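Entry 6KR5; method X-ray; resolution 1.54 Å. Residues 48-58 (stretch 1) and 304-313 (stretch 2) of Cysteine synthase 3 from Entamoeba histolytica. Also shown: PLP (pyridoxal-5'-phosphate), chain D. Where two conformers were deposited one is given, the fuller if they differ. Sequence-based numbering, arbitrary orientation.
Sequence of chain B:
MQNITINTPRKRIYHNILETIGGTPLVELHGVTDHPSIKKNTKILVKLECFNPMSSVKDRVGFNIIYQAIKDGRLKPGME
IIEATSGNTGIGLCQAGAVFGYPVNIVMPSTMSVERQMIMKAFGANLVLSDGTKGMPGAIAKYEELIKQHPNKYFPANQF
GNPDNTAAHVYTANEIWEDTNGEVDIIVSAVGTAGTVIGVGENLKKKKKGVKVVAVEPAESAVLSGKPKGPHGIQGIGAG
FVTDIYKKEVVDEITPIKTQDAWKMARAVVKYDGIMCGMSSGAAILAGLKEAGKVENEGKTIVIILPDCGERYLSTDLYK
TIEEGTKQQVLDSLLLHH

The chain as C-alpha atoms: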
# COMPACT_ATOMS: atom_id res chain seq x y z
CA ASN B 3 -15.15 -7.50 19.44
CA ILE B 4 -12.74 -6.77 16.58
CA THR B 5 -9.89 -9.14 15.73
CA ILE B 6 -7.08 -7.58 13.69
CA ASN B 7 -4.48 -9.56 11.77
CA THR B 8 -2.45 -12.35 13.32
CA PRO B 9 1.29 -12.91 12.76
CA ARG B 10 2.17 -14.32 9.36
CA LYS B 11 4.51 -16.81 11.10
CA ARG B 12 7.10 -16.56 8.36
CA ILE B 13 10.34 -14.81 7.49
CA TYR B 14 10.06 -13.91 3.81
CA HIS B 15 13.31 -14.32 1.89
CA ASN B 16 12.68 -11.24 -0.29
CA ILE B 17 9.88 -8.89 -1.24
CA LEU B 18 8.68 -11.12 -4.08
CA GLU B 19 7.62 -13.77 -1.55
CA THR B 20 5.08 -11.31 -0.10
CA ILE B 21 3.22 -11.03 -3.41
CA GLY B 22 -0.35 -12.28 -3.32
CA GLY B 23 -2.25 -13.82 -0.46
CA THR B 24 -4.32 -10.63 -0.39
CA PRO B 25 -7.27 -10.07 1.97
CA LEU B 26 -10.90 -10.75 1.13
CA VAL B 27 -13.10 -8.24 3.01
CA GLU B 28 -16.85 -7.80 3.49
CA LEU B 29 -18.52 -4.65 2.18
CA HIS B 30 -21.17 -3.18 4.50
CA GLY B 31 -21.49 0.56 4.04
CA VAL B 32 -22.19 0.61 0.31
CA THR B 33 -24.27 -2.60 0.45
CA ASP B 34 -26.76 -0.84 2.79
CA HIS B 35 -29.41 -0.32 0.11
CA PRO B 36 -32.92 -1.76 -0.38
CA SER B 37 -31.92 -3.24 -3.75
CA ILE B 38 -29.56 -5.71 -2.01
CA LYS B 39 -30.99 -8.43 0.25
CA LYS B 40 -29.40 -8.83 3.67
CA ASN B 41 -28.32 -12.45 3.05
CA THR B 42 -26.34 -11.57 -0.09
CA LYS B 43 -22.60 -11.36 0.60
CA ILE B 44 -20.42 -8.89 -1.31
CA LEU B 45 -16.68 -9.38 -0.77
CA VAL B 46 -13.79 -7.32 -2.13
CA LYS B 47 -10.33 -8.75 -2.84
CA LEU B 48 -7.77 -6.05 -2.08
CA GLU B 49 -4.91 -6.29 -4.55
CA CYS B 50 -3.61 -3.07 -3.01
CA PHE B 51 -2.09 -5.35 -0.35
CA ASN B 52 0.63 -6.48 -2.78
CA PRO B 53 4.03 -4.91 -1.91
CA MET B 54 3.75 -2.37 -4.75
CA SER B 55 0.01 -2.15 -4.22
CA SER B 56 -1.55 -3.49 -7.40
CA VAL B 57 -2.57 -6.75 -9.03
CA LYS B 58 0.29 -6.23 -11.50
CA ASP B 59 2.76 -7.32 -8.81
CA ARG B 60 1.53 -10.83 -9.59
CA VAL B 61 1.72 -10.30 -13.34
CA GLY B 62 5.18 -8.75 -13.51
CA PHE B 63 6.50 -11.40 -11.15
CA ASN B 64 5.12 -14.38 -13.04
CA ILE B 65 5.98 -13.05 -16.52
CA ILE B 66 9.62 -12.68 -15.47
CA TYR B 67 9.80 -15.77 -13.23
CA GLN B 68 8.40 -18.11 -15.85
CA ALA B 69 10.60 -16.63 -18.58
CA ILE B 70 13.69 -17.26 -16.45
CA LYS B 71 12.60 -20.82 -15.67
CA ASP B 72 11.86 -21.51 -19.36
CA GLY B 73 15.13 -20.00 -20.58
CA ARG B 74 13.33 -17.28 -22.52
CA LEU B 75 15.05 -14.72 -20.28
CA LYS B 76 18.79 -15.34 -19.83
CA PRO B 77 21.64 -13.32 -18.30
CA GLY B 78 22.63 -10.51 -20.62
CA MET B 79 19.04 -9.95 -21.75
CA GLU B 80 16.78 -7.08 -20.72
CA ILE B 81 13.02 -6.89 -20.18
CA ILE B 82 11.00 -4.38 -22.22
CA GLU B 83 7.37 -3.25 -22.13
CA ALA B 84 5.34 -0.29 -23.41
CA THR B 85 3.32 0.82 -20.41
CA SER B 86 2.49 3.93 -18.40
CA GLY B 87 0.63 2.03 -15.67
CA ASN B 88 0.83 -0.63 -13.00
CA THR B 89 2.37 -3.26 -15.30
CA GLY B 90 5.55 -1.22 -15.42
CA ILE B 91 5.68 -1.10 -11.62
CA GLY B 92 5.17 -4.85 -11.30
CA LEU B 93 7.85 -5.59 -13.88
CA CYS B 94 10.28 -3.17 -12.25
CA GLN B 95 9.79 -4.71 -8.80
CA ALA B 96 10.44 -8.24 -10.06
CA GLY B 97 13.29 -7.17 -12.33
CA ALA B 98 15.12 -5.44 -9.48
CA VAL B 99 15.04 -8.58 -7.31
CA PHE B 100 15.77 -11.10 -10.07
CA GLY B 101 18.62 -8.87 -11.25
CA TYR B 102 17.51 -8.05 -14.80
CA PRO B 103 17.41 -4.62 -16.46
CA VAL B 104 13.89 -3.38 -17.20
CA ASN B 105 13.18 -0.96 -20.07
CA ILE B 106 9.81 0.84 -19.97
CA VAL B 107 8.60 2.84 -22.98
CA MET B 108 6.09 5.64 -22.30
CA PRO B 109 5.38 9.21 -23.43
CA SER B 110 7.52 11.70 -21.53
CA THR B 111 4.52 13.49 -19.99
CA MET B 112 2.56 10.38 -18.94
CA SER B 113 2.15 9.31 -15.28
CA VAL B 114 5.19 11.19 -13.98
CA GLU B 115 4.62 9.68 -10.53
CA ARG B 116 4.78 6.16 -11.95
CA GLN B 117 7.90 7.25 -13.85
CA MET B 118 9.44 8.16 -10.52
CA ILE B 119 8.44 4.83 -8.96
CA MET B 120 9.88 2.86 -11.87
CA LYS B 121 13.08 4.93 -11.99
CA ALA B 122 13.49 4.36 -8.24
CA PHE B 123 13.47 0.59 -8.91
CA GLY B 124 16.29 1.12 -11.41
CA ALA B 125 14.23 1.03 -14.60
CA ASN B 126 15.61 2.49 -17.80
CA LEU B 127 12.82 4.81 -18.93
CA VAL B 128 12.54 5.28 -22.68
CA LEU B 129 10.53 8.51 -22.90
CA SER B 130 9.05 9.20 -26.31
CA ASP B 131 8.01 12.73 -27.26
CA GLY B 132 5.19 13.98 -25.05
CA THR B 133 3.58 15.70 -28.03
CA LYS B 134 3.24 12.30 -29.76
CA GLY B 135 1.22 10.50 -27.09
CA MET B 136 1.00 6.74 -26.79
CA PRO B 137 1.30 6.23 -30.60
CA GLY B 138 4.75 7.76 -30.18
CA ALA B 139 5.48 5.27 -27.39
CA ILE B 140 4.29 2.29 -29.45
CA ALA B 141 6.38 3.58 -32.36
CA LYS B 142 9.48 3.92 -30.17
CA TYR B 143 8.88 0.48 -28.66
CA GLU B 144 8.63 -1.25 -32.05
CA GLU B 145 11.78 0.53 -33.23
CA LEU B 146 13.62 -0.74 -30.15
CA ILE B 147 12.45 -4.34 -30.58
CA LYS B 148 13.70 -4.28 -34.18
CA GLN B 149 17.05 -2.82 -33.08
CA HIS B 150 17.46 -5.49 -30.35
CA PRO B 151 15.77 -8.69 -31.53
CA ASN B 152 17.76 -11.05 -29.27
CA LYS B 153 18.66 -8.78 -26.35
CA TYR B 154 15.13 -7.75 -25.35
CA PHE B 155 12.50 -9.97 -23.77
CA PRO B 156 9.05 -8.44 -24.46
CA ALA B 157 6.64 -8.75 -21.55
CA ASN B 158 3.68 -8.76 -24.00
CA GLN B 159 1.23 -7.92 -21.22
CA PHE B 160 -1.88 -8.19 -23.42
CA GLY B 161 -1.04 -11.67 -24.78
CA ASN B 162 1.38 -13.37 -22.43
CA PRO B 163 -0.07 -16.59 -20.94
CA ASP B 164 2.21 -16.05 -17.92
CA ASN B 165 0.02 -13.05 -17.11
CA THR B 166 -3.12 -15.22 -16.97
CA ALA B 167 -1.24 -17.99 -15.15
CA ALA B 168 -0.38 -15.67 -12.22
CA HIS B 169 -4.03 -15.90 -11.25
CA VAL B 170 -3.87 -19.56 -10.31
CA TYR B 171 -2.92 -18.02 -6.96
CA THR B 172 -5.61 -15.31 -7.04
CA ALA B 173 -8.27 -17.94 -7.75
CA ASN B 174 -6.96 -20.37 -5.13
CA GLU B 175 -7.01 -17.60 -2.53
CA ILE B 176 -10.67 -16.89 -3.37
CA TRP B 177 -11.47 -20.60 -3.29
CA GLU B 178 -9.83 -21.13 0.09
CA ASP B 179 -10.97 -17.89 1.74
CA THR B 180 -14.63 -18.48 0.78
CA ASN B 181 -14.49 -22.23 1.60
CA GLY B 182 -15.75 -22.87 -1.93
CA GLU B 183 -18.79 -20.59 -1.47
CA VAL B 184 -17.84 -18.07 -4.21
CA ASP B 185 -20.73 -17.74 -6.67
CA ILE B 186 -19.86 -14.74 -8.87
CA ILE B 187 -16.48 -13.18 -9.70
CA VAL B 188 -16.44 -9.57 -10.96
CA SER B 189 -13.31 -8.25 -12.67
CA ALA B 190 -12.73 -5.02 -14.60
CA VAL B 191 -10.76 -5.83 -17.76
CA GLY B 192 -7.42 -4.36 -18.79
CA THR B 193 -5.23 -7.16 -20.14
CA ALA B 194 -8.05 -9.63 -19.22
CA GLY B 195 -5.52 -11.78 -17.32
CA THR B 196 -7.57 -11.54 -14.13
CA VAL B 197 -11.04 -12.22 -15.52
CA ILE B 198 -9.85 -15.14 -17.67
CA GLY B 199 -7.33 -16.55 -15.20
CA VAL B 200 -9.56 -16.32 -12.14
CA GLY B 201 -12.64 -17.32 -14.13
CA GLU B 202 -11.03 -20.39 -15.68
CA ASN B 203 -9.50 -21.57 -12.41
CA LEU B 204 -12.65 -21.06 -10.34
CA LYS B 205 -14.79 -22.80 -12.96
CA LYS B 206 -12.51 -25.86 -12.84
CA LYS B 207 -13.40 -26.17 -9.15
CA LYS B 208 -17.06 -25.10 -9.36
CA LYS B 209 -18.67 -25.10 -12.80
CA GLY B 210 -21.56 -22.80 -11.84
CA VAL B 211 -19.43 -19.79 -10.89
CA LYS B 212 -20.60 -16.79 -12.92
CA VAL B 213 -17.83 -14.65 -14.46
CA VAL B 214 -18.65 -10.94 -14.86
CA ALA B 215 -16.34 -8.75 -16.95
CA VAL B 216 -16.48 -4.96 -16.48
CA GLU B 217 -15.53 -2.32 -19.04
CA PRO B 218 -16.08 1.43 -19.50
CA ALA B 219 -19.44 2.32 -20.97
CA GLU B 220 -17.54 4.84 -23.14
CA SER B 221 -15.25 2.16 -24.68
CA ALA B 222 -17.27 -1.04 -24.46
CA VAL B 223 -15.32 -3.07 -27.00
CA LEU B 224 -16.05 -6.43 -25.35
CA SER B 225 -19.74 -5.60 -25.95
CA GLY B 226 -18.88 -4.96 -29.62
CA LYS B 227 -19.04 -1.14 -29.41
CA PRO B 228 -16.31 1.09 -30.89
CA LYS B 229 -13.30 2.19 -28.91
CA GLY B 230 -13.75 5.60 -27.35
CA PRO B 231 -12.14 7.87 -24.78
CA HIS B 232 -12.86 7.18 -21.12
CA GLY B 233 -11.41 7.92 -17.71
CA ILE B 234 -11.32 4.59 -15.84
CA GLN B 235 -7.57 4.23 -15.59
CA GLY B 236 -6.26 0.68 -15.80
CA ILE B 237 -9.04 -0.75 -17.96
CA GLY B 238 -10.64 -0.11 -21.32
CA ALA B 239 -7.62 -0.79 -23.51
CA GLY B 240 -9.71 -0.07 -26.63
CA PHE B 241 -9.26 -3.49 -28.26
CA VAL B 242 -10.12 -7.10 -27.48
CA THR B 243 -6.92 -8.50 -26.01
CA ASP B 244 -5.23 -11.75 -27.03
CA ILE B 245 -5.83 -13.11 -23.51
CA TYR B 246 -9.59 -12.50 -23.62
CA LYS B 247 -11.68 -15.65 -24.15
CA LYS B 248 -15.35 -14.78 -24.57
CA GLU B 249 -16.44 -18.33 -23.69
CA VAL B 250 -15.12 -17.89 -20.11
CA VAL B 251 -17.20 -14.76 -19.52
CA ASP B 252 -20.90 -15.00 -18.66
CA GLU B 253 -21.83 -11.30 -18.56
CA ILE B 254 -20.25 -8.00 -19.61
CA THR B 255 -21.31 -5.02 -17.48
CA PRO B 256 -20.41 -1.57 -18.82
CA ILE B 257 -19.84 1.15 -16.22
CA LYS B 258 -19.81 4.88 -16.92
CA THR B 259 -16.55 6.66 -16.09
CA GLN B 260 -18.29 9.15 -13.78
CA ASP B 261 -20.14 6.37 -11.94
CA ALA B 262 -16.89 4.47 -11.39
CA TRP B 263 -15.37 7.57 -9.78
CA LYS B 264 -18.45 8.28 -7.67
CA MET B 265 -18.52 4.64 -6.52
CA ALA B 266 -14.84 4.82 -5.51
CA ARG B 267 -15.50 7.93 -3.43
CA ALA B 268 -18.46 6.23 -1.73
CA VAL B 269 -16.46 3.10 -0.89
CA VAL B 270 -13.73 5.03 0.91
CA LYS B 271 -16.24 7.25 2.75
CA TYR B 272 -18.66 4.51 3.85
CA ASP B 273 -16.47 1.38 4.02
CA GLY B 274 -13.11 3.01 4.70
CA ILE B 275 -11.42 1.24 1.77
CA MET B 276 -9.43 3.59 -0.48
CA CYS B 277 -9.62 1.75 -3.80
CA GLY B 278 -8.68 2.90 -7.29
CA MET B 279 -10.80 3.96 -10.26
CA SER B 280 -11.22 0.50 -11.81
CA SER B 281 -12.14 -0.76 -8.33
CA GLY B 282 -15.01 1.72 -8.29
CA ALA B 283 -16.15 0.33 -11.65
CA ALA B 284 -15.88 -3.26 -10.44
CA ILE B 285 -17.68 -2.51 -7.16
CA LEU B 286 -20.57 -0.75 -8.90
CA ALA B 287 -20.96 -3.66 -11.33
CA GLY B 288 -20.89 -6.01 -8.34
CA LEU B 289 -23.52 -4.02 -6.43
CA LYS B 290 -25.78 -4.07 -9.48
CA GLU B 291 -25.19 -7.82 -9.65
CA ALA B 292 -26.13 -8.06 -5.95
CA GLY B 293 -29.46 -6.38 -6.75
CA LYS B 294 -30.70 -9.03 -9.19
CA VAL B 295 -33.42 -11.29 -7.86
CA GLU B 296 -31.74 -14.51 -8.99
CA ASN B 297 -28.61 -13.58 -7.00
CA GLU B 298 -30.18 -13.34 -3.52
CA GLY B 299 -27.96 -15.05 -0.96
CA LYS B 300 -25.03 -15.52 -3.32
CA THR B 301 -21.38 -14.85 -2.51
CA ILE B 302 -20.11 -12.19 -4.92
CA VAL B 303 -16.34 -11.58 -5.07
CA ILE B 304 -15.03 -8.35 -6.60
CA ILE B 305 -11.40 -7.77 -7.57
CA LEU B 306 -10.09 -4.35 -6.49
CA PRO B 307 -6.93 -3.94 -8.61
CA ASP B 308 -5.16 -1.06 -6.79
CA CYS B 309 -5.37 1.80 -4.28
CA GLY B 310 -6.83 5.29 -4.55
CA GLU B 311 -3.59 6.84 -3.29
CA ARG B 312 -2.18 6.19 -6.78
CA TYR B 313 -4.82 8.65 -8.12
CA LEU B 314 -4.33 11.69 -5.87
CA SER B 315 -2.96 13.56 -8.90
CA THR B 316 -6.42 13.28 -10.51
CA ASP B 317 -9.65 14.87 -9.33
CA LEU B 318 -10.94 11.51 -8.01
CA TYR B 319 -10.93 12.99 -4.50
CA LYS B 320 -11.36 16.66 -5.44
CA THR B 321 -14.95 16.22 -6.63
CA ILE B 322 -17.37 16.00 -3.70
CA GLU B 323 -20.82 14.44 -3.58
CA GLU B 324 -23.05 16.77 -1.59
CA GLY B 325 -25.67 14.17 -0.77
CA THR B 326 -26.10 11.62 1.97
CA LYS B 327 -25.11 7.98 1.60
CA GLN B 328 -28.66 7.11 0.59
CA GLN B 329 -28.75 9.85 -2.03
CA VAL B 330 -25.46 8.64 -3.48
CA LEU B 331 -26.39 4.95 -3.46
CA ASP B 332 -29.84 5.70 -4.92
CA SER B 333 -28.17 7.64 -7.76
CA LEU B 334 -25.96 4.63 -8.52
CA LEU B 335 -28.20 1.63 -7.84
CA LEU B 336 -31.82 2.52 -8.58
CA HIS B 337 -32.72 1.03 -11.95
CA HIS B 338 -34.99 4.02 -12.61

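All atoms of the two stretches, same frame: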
# COMPACT_ATOMS: atom_id res chain seq x y z
N LEU B 48 -8.53 -7.30 -2.10
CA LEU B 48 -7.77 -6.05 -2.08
C LEU B 48 -6.37 -6.28 -2.62
O LEU B 48 -5.42 -6.55 -1.87
CB LEU B 48 -7.74 -5.48 -0.67
CG LEU B 48 -9.15 -5.36 -0.10
CD1 LEU B 48 -9.05 -4.75 1.29
CD2 LEU B 48 -9.99 -4.49 -0.97
N GLU B 49 -6.22 -6.12 -3.94
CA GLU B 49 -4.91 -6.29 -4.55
C GLU B 49 -3.97 -5.14 -4.20
O GLU B 49 -2.77 -5.21 -4.50
CB GLU B 49 -5.06 -6.46 -6.06
CG GLU B 49 -5.77 -7.78 -6.39
CD GLU B 49 -4.95 -8.98 -5.94
OE1 GLU B 49 -3.79 -9.06 -6.39
OE2 GLU B 49 -5.46 -9.83 -5.16
N CYS B 50 -4.48 -4.10 -3.55
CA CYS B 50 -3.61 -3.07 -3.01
C CYS B 50 -2.68 -3.60 -1.93
O CYS B 50 -1.70 -2.92 -1.58
CB CYS B 50 -4.46 -1.94 -2.45
SG CYS B 50 -3.51 -0.59 -1.81
N PHE B 51 -2.95 -4.79 -1.39
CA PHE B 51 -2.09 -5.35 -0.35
C PHE B 51 -0.81 -5.98 -0.90
O PHE B 51 0.05 -6.38 -0.11
CB PHE B 51 -2.87 -6.37 0.48
CG PHE B 51 -3.63 -5.75 1.62
CD1 PHE B 51 -4.78 -5.04 1.37
CD2 PHE B 51 -3.20 -5.90 2.92
CE1 PHE B 51 -5.49 -4.47 2.43
CE2 PHE B 51 -3.90 -5.33 3.97
CZ PHE B 51 -5.04 -4.62 3.71
N ASN B 52 -0.66 -6.08 -2.22
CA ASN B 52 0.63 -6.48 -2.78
C ASN B 52 1.70 -5.45 -2.41
O ASN B 52 1.38 -4.28 -2.13
CB ASN B 52 0.51 -6.62 -4.29
CG ASN B 52 -0.19 -7.91 -4.69
OD1 ASN B 52 0.34 -9.00 -4.49
ND2 ASN B 52 -1.41 -7.79 -5.22
N PRO B 53 2.98 -5.85 -2.37
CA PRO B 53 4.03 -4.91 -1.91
C PRO B 53 4.09 -3.60 -2.69
O PRO B 53 4.37 -2.55 -2.08
CB PRO B 53 5.32 -5.72 -2.07
CG PRO B 53 4.95 -6.93 -2.92
CD PRO B 53 3.51 -7.20 -2.61
N MET B 54 3.86 -3.62 -4.00
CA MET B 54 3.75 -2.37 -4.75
C MET B 54 2.30 -2.07 -5.12
O MET B 54 2.04 -1.29 -6.04
CB MET B 54 4.68 -2.37 -5.96
CG MET B 54 6.13 -2.01 -5.60
SD MET B 54 6.33 -0.51 -4.60
CE MET B 54 5.55 0.68 -5.69
N SER B 55 1.36 -2.68 -4.40
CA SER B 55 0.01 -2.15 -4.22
C SER B 55 -0.86 -2.25 -5.47
O SER B 55 -1.81 -1.47 -5.63
CB SER B 55 0.04 -0.71 -3.71
OG SER B 55 0.78 -0.68 -2.50
N SER B 56 -0.59 -3.21 -6.36
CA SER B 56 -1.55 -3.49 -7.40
C SER B 56 -1.46 -4.95 -7.80
O SER B 56 -0.49 -5.65 -7.51
CB SER B 56 -1.37 -2.61 -8.64
OG SER B 56 -0.48 -3.22 -9.57
N VAL B 57 -2.51 -5.39 -8.50
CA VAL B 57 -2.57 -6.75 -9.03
C VAL B 57 -1.39 -7.04 -9.95
O VAL B 57 -0.99 -8.20 -10.11
CB VAL B 57 -3.92 -6.93 -9.74
CG1 VAL B 57 -4.02 -6.00 -10.94
CG2 VAL B 57 -4.14 -8.37 -10.14
N LYS B 58 -0.81 -6.00 -10.56
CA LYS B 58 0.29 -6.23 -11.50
C LYS B 58 1.56 -6.71 -10.82
O LYS B 58 2.47 -7.17 -11.52
CB LYS B 58 0.58 -4.97 -12.31
CG LYS B 58 -0.60 -4.53 -13.17
CD LYS B 58 -1.15 -5.65 -14.04
CE LYS B 58 -1.97 -5.09 -15.17
NZ LYS B 58 -3.41 -5.22 -14.82
N ILE B 304 -15.37 -9.45 -5.71
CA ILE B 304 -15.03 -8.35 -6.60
C ILE B 304 -13.54 -8.07 -6.46
O ILE B 304 -13.07 -7.80 -5.36
CB ILE B 304 -15.85 -7.09 -6.27
CG1 ILE B 304 -17.34 -7.42 -6.17
CG2 ILE B 304 -15.63 -6.00 -7.32
CD1 ILE B 304 -18.17 -6.22 -5.78
N ILE B 305 -12.81 -8.12 -7.57
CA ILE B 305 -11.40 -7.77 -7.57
C ILE B 305 -11.26 -6.26 -7.50
O ILE B 305 -11.87 -5.53 -8.30
CB ILE B 305 -10.69 -8.31 -8.82
CG1 ILE B 305 -10.88 -9.81 -8.96
CG2 ILE B 305 -9.21 -7.95 -8.79
CD1 ILE B 305 -10.32 -10.59 -7.77
N LEU B 306 -10.44 -5.77 -6.55
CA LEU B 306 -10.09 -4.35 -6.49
C LEU B 306 -8.62 -4.21 -6.88
O LEU B 306 -7.74 -4.50 -6.07
CB LEU B 306 -10.33 -3.78 -5.08
CG LEU B 306 -11.73 -3.99 -4.47
CD1 LEU B 306 -11.94 -3.01 -3.32
CD2 LEU B 306 -12.81 -3.84 -5.49
N PRO B 307 -8.31 -3.80 -8.12
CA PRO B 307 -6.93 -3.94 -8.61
C PRO B 307 -5.87 -3.07 -7.94
O PRO B 307 -4.69 -3.46 -7.97
CB PRO B 307 -7.06 -3.59 -10.10
CG PRO B 307 -8.47 -3.99 -10.46
CD PRO B 307 -9.27 -3.58 -9.23
N ASP B 308 -6.20 -1.89 -7.40
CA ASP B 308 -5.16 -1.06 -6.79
C ASP B 308 -5.81 -0.03 -5.86
O ASP B 308 -7.02 -0.06 -5.62
CB ASP B 308 -4.24 -0.40 -7.84
CG ASP B 308 -4.90 0.73 -8.64
OD1 ASP B 308 -6.11 1.01 -8.47
OD2 ASP B 308 -4.17 1.34 -9.47
N CYS B 309 -4.99 0.89 -5.35
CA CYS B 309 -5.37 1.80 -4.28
C CYS B 309 -5.62 3.21 -4.82
O CYS B 309 -5.01 3.64 -5.79
CB CYS B 309 -4.26 1.85 -3.23
SG CYS B 309 -4.60 2.95 -1.86
N GLY B 310 -6.52 3.93 -4.14
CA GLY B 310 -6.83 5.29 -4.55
C GLY B 310 -5.68 6.26 -4.37
O GLY B 310 -5.66 7.30 -5.04
N GLU B 311 -4.72 5.95 -3.49
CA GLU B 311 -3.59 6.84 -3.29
C GLU B 311 -2.80 7.06 -4.57
O GLU B 311 -2.19 8.11 -4.76
CB GLU B 311 -2.67 6.29 -2.19
CG GLU B 311 -1.51 7.22 -1.85
CD GLU B 311 -0.69 6.76 -0.66
OE1 GLU B 311 -0.92 5.64 -0.16
OE2 GLU B 311 0.20 7.53 -0.23
N ARG B 312 -2.83 6.08 -5.47
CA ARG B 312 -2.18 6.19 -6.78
C ARG B 312 -2.89 7.18 -7.71
O ARG B 312 -2.40 7.43 -8.81
CB ARG B 312 -2.11 4.80 -7.42
CG ARG B 312 -1.04 4.63 -8.50
CD ARG B 312 -0.54 3.19 -8.58
NE ARG B 312 0.42 2.89 -7.52
CZ ARG B 312 0.91 1.68 -7.29
NH1 ARG B 312 0.54 0.66 -8.05
NH2 ARG B 312 1.77 1.50 -6.29
N TYR B 313 -4.02 7.76 -7.28
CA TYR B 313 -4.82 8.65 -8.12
C TYR B 313 -5.01 10.02 -7.48
O TYR B 313 -5.91 10.76 -7.89
CB TYR B 313 -6.17 8.01 -8.44
CG TYR B 313 -5.94 6.70 -9.12
CD1 TYR B 313 -5.68 6.64 -10.48
CD2 TYR B 313 -5.90 5.52 -8.40
CE1 TYR B 313 -5.41 5.44 -11.10
CE2 TYR B 313 -5.64 4.32 -9.00
CZ TYR B 313 -5.39 4.29 -10.35
OH TYR B 313 -5.13 3.09 -10.96
N1 PLP D . -7.21 -1.88 -12.86
C2 PLP D . -5.89 -1.59 -12.67
C2A PLP D . -5.53 -0.40 -11.83
C3 PLP D . -4.92 -2.38 -13.25
O3 PLP D . -3.60 -2.07 -13.06
C4 PLP D . -5.29 -3.48 -14.02
C4A PLP D . -4.27 -4.28 -14.74
O4A PLP D . -3.07 -3.98 -14.67
C5 PLP D . -6.64 -3.77 -14.20
C6 PLP D . -7.58 -2.96 -13.62
C5A PLP D . -7.11 -4.91 -15.06
O4P PLP D . -6.60 -6.17 -14.71
P PLP D . -6.31 -7.19 -15.91
O1P PLP D . -7.55 -7.26 -16.78
O2P PLP D . -5.15 -6.64 -16.69
O3P PLP D . -5.99 -8.50 -15.28
O HOH W 1 -7.21 -3.14 -3.52
O HOH W 2 -2.18 1.29 -5.82

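Residues 304-313 of cysteine synthase 3 leave a strand, turn past the cofactor and close with a 3-10 segment at 310-312; residues 48-58 lie alongside, and the two stretches, some 250 residues apart in sequence, bury 518 Å² between them. Ile304 lies within the strand and makes no contact. Ile305, the next residue, reaches stretch 1 with its CG2, 4.2 Å from Glu49 CG, an aliphatic contact beside the acidic side chain. Glu49 starts toward stretch 2, but its carboxylate leads away; within its own stretch, OE1 accepts from Asn52 ND2 at 2.9 Å.

Leu306 ends the strand and pairs in parallel with Leu48, their CA atoms 5.3 Å apart. Both side chains lie on the same face of the sheet, each with the m, t rotamer, and their methyls meet tightly, Leu48 CD2 to Leu306 CD1 at 3.4 Å. The carbonyl of Leu306 takes the amide of the residue after its partner, as parallel register requires: Glu49 N donates to Leu306 O at 3.1 Å. Just beyond, stretch 1 turns into its 3-10 segment, and Cys50 N stands 4.1 Å from Leu306 O. Water 1 fills the gap, accepting from Cys50 N at 2.9 Å and donating to Leu306 O at 2.9 Å.

Pro307 lacks an amide hydrogen but offers its carbonyl to the returning arm of stretch 1. Val57 N donates to Pro307 O at 3.0 Å, and Ser56 CA lies 3.2 Å from the same Pro307 O in a CA-H...O contact. Val57 CG1 adds an apolar touch to Pro307 CB at 4.0 Å. That CB also approaches the cofactor, with Pro307 CB 3.3 Å from PLP N1. One residue past Val57, Lys58 is joined covalently to PLP through NZ, 1.3 Å from PLP C4A; its backbone N donates to Ser56 OG at 3.0 Å, a capping bond made by the serine side chain.

Asp308 runs close to Ser56, CA to CA 4.4 Å, with Ser56 CB 3.7 Å from Asp308 CB. Its CA makes a CA-H...O contact, Asp308 CA to Ser55 O at 3.6 Å. The carboxylate leads away from stretch 1, accepting a very short bond from Tyr313 OH to Asp308 OD2 at 2.5 Å.

Cys309 points toward stretch 1 and meets Cys50, whose SG lies only 2.9 Å from Cys309 CB; both cysteines were deposited in two conformers, so this close approach describes the pair of conformers given. Water 2 links the backbones here, donating to Ser55 O at 2.8 Å and accepting from Cys309 N at 2.9 Å.

Gly310 and Glu311 make no contact, but the 3-10 segment they begin brings Arg312 back toward stretch 1. Its guanidinium meets the carbonyl of Met54 edge-on, in the type I turn from Asn52 to Ser55: Arg312 NH2 donates to Met54 O at 2.8 Å, and Arg312 NH1 adds a weak bond to Met54 O at 3.2 Å. Tyr313 stays out of reach of stretch 1.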